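Local coordinates for magnesium and cobalt efflux protein (Bordetella parapertussis, PDB 3JTF), which probably takes part in the transport of magnesium and cobalt ions and binds adenosine monophosphate through its pair of CBS domains, the part crystallised here, at residues V89-R92 with E93-S97; V115-E118 with D119-Q123. All coordinates share one frame; numbering follows the deposited sequence. Where two conformers were deposited one is given.

Interaction 1 of 2, residues V89-R92 with E93-S97; sequences VLLR and EFRAS
V89, L90, L91 and R92 each accept an i to i+4 hydrogen bond from the next helical turn, from the backbone N of E93, F94, R95 and A96 in that order; the bond from F94 N to L90 O is nearly straight (2.8 Å, 175°), whereas the last, from A96 N to R92 O, is longer and more bent (3.2 Å, 145°). This is helix 87-96, the crossover helix of the beta-alpha-beta unit formed with strands 80-82 and 101-105 in the second CBS domain. L90 and L91 both rest on helix 117-126, L90 against V120 and L91 against M117, L121 and I124. V125 of the second subunit packs on L91 and R95, which places this edge of the helix at the dimer interface. There, in one of its two deposited conformers, R95 runs back over L91, straight from CG to NE, with R95 CG 4.1 Å from L91 CD1; in that conformer methyl L91 CD2 lies over the centre of one guanidinium face, 3.8 Å from R95 CZ. On the buried side of the helix L90 and F94 make a CH-pi contact. With its CG anti to the backbone N (chi1 180°), L90 sends both methyls onward to the ring, and CD1 also touches carboxylate oxygen E93 OE1 at 3.5 Å. The extended E93 chain crosses the leucine obliquely and brings its carboxylate end against CD1; OE1 forms a salt bridge with K85, just upstream of the helix. L90 CG packs against F94 CE2 at 3.7 Å, and methyl CD1 of L90 stands over one face of the F94 phenyl ring, 3.9 Å from the centroid and displaced toward the rim.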
loop_
_atom_site.group_PDB
_atom_site.type_symbol
_atom_site.label_atom_id
_atom_site.label_comp_id
_atom_site.label_asym_id
_atom_site.label_seq_id
_atom_site.Cartn_x
_atom_site.Cartn_y
_atom_site.Cartn_z
ATOM N N VAL B 89 -19.521 -5.964 -6.297
ATOM C CA VAL B 89 -19.706 -6.565 -4.962
ATOM C C VAL B 89 -18.367 -6.618 -4.234
ATOM O O VAL B 89 -18.287 -6.234 -3.082
ATOM C CB VAL B 89 -20.303 -7.957 -5.044
ATOM C CG1 VAL B 89 -20.396 -8.596 -3.647
ATOM C CG2 VAL B 89 -21.723 -7.887 -5.709
ATOM N N LEU B 90 -17.320 -6.998 -4.945
ATOM C CA LEU B 90 -15.977 -7.109 -4.358
ATOM C C LEU B 90 -15.456 -5.750 -3.879
ATOM O O LEU B 90 -14.751 -5.650 -2.853
ATOM C CB LEU B 90 -14.998 -7.728 -5.369
ATOM C CG LEU B 90 -13.556 -7.908 -4.906
ATOM C CD1 LEU B 90 -13.503 -8.735 -3.532
ATOM C CD2 LEU B 90 -12.694 -8.570 -5.998
ATOM N N LEU B 91 -15.758 -4.708 -4.655
ATOM C CA LEU B 91 -15.408 -3.355 -4.246
ATOM C C LEU B 91 -16.006 -3.001 -2.859
ATOM O O LEU B 91 -15.314 -2.477 -2.010
ATOM C CB LEU B 91 -15.870 -2.335 -5.271
ATOM C CG LEU B 91 -15.468 -0.903 -4.888
ATOM C CD1 LEU B 91 -13.984 -0.761 -4.521
ATOM C CD2 LEU B 91 -15.855 0.062 -6.063
ATOM N N ARG B 92 -17.286 -3.280 -2.681
ATOM C CA ARG B 92 -17.968 -3.033 -1.434
ATOM C C ARG B 92 -17.346 -3.846 -0.310
ATOM O O ARG B 92 -17.231 -3.364 0.803
ATOM C CB ARG B 92 -19.459 -3.388 -1.564
ATOM C CG ARG B 92 -20.226 -2.491 -2.558
ATOM C CD ARG B 92 -21.727 -2.693 -2.511
ATOM N NE ARG B 92 -22.304 -2.031 -1.337
ATOM C CZ ARG B 92 -23.606 -2.010 -1.015
ATOM N NH1 ARG B 92 -24.494 -2.680 -1.746
ATOM N NH2 ARG B 92 -24.010 -1.354 0.080
ATOM N N GLU B 93 -16.995 -5.087 -0.608
ATOM C CA GLU B 93 -16.352 -5.983 0.363
ATOM C C GLU B 93 -15.001 -5.449 0.838
ATOM O O GLU B 93 -14.747 -5.294 2.063
ATOM C CB GLU B 93 -16.188 -7.383 -0.226
ATOM C CG GLU B 93 -15.394 -8.374 0.671
ATOM C CD GLU B 93 -15.287 -9.775 0.066
ATOM O OE1 GLU B 93 -15.684 -9.960 -1.103
ATOM O OE2 GLU B 93 -14.831 -10.708 0.775
ATOM N N PHE B 94 -14.161 -5.132 -0.124
ATOM C CA PHE B 94 -12.857 -4.547 0.150
ATOM C C PHE B 94 -12.969 -3.201 0.898
ATOM O O PHE B 94 -12.220 -2.971 1.846
ATOM C CB PHE B 94 -12.126 -4.274 -1.169
ATOM C CG PHE B 94 -11.329 -5.431 -1.730
ATOM C CD1 PHE B 94 -10.677 -6.342 -0.931
ATOM C CD2 PHE B 94 -11.153 -5.531 -3.120
ATOM C CE1 PHE B 94 -9.910 -7.372 -1.489
ATOM C CE2 PHE B 94 -10.389 -6.543 -3.686
ATOM C CZ PHE B 94 -9.755 -7.476 -2.867
ATOM N N ARG B 95 -13.876 -2.315 0.485
ATOM C CA ARG B 95 -14.021 -1.013 1.145
ATOM C C ARG B 95 -14.370 -1.171 2.634
ATOM O O ARG B 95 -13.935 -0.374 3.454
ATOM C CB ARG B 95 -15.091 -0.143 0.462
ATOM C CG ARG B 95 -14.611 0.663 -0.771
ATOM C CD ARG B 95 -15.810 1.419 -1.412
ATOM N NE ARG B 95 -15.482 2.234 -2.601
ATOM C CZ ARG B 95 -16.407 2.756 -3.391
ATOM N NH1 ARG B 95 -17.679 2.544 -3.104
ATOM N NH2 ARG B 95 -16.086 3.508 -4.449
ATOM N N ALA B 96 -15.166 -2.186 2.962
ATOM C CA ALA B 96 -15.616 -2.427 4.335
ATOM C C ALA B 96 -14.595 -3.256 5.175
ATOM O O ALA B 96 -14.689 -3.307 6.408
ATOM C CB ALA B 96 -17.006 -3.126 4.330
ATOM N N SER B 97 -13.596 -3.816 4.519
ATOM C CA SER B 97 -12.728 -4.800 5.120
ATOM C C SER B 97 -11.406 -4.182 5.546
ATOM O O SER B 97 -10.972 -3.167 4.971
ATOM C CB SER B 97 -12.433 -5.895 4.105
ATOM O OG SER B 97 -11.541 -6.841 4.633
#

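Interaction 2 of 2, residues V115-E118 with D119-Q123; sequences VTME and DVLEQ. With AMP (adenosine monophosphate), chain F; SO4 (sulfate ion), chain H.
T116 holds its OG1 between its own backbone N and carbonyl carbon (chi1 74°), and D119 turns its carboxylate back beside its own backbone N (chi1 -61°), so that hydroxyl and carboxylate meet at the start of helix 117-126. T116 is the N-cap residue, and its backbone N gives a hydrogen bond to D119 OD2 (3.1 Å), met on the anti side and 29° out of the carboxylate plane: the half of a capping box that runs from N-cap backbone to N3 side chain. The T116 hydroxyl lies 3.3 Å from the same OD2, a weak bond at most. Regular helix bonds follow, from V120 N to T116 O, L121 N to M117 O and E122 N to E118 O.

The other carboxylate oxygen serves the AMP pocket of the CBS domain pair, to which D18, H38 and R40 of the first domain also contribute bonds. D119 OD1 accepts from both ribose hydroxyls, at 2.7 Å from AMP O2' and 3.2 Å from O3'. T116 OG1 stands 2.7 Å from AMP O3'; either hydroxyl could donate, but if O3' gives its proton to OD1, T116 OG1 would be the donor. E118 lines the site, OE2 3.7 Å from AMP O3'. A sulfate, probably from the crystallisation liquor, sits at the helix N-terminus and is also bound by R40. V115 CG2 touches D119 CB at 4.1 Å, and I10 packs on both residues.

Splitting the two oxygens of D119 between protein and ligand fixes the carboxylate for recognition of the ribose diol, and the helix N-terminus probably stabilises its negative charge.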
loop_
_atom_site.group_PDB
_atom_site.type_symbol
_atom_site.label_atom_id
_atom_site.label_comp_id
_atom_site.label_asym_id
_atom_site.label_seq_id
_atom_site.Cartn_x
_atom_site.Cartn_y
_atom_site.Cartn_z
ATOM N N VAL B 115 -5.764 -10.463 -6.331
ATOM C CA VAL B 115 -6.464 -9.271 -6.757
ATOM C C VAL B 115 -6.475 -8.309 -5.583
ATOM O O VAL B 115 -6.494 -8.739 -4.410
ATOM C CB VAL B 115 -7.878 -9.619 -7.300
ATOM C CG1 VAL B 115 -8.772 -10.115 -6.193
ATOM C CG2 VAL B 115 -8.461 -8.420 -8.091
ATOM N N THR B 116 -6.391 -7.021 -5.900
ATOM C CA THR B 116 -6.435 -5.939 -4.908
ATOM C C THR B 116 -7.525 -4.920 -5.217
ATOM O O THR B 116 -8.057 -4.872 -6.330
ATOM C CB THR B 116 -5.090 -5.170 -4.762
ATOM O OG1 THR B 116 -4.872 -4.310 -5.889
ATOM C CG2 THR B 116 -3.868 -6.128 -4.553
HETATM N N MSE B 117 -7.859 -4.112 -4.207
HETATM C CA MSE B 117 -8.889 -3.072 -4.371
HETATM C C MSE B 117 -8.540 -2.100 -5.474
HETATM O O MSE B 117 -9.425 -1.638 -6.183
HETATM C CB MSE B 117 -9.138 -2.287 -3.077
HETATM C CG MSE B 117 -10.508 -1.493 -3.133
HETATM SE SE MSE B 117 -10.818 -0.661 -1.395
HETATM C CE MSE B 117 -9.602 0.866 -1.681
ATOM N N GLU B 118 -7.250 -1.791 -5.610
ATOM C CA GLU B 118 -6.788 -0.921 -6.688
ATOM C C GLU B 118 -7.118 -1.470 -8.056
ATOM O O GLU B 118 -7.614 -0.713 -8.901
ATOM C CB GLU B 118 -5.276 -0.664 -6.570
ATOM C CG GLU B 118 -4.676 0.340 -7.586
ATOM C CD GLU B 118 -3.097 0.336 -7.535
ATOM O OE1 GLU B 118 -2.550 0.649 -6.448
ATOM O OE2 GLU B 118 -2.411 -0.004 -8.545
ATOM N N ASP B 119 -6.870 -2.769 -8.275
ATOM C CA ASP B 119 -7.221 -3.427 -9.544
ATOM C C ASP B 119 -8.727 -3.297 -9.831
ATOM O O ASP B 119 -9.136 -3.077 -10.949
ATOM C CB ASP B 119 -6.879 -4.925 -9.550
ATOM C CG ASP B 119 -5.386 -5.212 -9.370
ATOM O OD1 ASP B 119 -4.562 -4.490 -9.962
ATOM O OD2 ASP B 119 -5.067 -6.157 -8.598
ATOM N N VAL B 120 -9.552 -3.502 -8.812
ATOM C CA VAL B 120 -10.996 -3.410 -8.988
ATOM C C VAL B 120 -11.384 -1.970 -9.401
ATOM O O VAL B 120 -12.135 -1.779 -10.346
ATOM C CB VAL B 120 -11.713 -3.830 -7.680
ATOM C CG1 VAL B 120 -13.229 -3.641 -7.788
ATOM C CG2 VAL B 120 -11.348 -5.302 -7.299
ATOM N N LEU B 121 -10.853 -0.977 -8.689
ATOM C CA LEU B 121 -11.194 0.430 -8.915
ATOM C C LEU B 121 -10.779 0.845 -10.314
ATOM O O LEU B 121 -11.546 1.455 -11.028
ATOM C CB LEU B 121 -10.506 1.325 -7.895
ATOM C CG LEU B 121 -11.126 1.357 -6.507
ATOM C CD1 LEU B 121 -10.131 2.048 -5.532
ATOM C CD2 LEU B 121 -12.451 2.062 -6.579
ATOM N N GLU B 122 -9.579 0.448 -10.714
ATOM C CA GLU B 122 -9.082 0.777 -12.044
ATOM C C GLU B 122 -9.956 0.213 -13.159
ATOM O O GLU B 122 -10.255 0.906 -14.106
ATOM C CB GLU B 122 -7.664 0.264 -12.202
ATOM C CG GLU B 122 -6.691 1.081 -11.396
ATOM C CD GLU B 122 -5.263 0.816 -11.760
ATOM O OE1 GLU B 122 -4.924 -0.375 -11.945
ATOM O OE2 GLU B 122 -4.489 1.807 -11.858
ATOM N N GLN B 123 -10.376 -1.043 -13.032
ATOM C CA GLN B 123 -11.188 -1.637 -14.070
ATOM C C GLN B 123 -12.549 -0.993 -14.130
ATOM O O GLN B 123 -13.023 -0.704 -15.235
ATOM C CB GLN B 123 -11.358 -3.121 -13.851
ATOM C CG GLN B 123 -12.262 -3.776 -14.849
ATOM C CD GLN B 123 -11.665 -3.760 -16.235
ATOM O OE1 GLN B 123 -10.480 -4.003 -16.404
ATOM N NE2 GLN B 123 -12.473 -3.448 -17.219
HETATM P P AMP F . 0.926 -2.676 -4.353
HETATM O O1P AMP F . 0.678 -3.460 -3.110
HETATM O O2P AMP F . 0.688 -1.206 -4.242
HETATM O O3P AMP F . 2.240 -3.001 -4.980
HETATM O "O5'" AMP F . -0.097 -3.164 -5.473
HETATM C "C5'" AMP F . 0.041 -2.637 -6.801
HETATM C "C4'" AMP F . -0.436 -3.696 -7.746
HETATM O "O4'" AMP F . 0.467 -4.814 -7.887
HETATM C "C3'" AMP F . -1.726 -4.311 -7.193
HETATM O "O3'" AMP F . -2.856 -3.464 -7.427
HETATM C "C2'" AMP F . -1.737 -5.576 -7.972
HETATM O "O2'" AMP F . -1.972 -5.111 -9.356
HETATM C "C1'" AMP F . -0.284 -6.034 -7.782
HETATM N N9 AMP F . 0.205 -6.739 -6.542
HETATM C C8 AMP F . 0.113 -6.415 -5.218
HETATM N N7 AMP F . 0.762 -7.328 -4.438
HETATM C C5 AMP F . 1.312 -8.237 -5.277
HETATM C C6 AMP F . 2.151 -9.439 -5.148
HETATM N N6 AMP F . 2.509 -9.884 -3.939
HETATM N N1 AMP F . 2.483 -10.114 -6.269
HETATM C C2 AMP F . 2.144 -9.688 -7.487
HETATM N N3 AMP F . 1.417 -8.575 -7.692
HETATM C C4 AMP F . 0.962 -7.841 -6.634
HETATM S S SO4 H . -5.116 -1.865 -2.816
HETATM O O1 SO4 H . -4.689 -0.909 -1.805
HETATM O O2 SO4 H . -6.283 -1.431 -3.489
HETATM O O3 SO4 H . -3.992 -2.067 -3.754
HETATM O O4 SO4 H . -5.337 -3.141 -2.182
#

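Overall arrangement
Both interactions lie in the second CBS domain, their centres about 11 Å apart and on the same side of the chain's centre. Interaction 1 comes first, within helix 87-96; the chain then runs through strands 101-105 and 111-116 into interaction 2, at the junction of strand 111-116 with helix 117-126. The two helices pack directly: F94 CE2 lies 3.5 Å from M117 N, and L90 CD2 lies 3.8 Å from V120 CG2. L90, L91 and F94 thus pack against the start of helix 117-126, while the side chain of F94 is about 9 Å from the bound AMP. Both interactions also touch the second subunit, so helix 117-126 carries AMP-binding residues at its start and dimer contacts along its length.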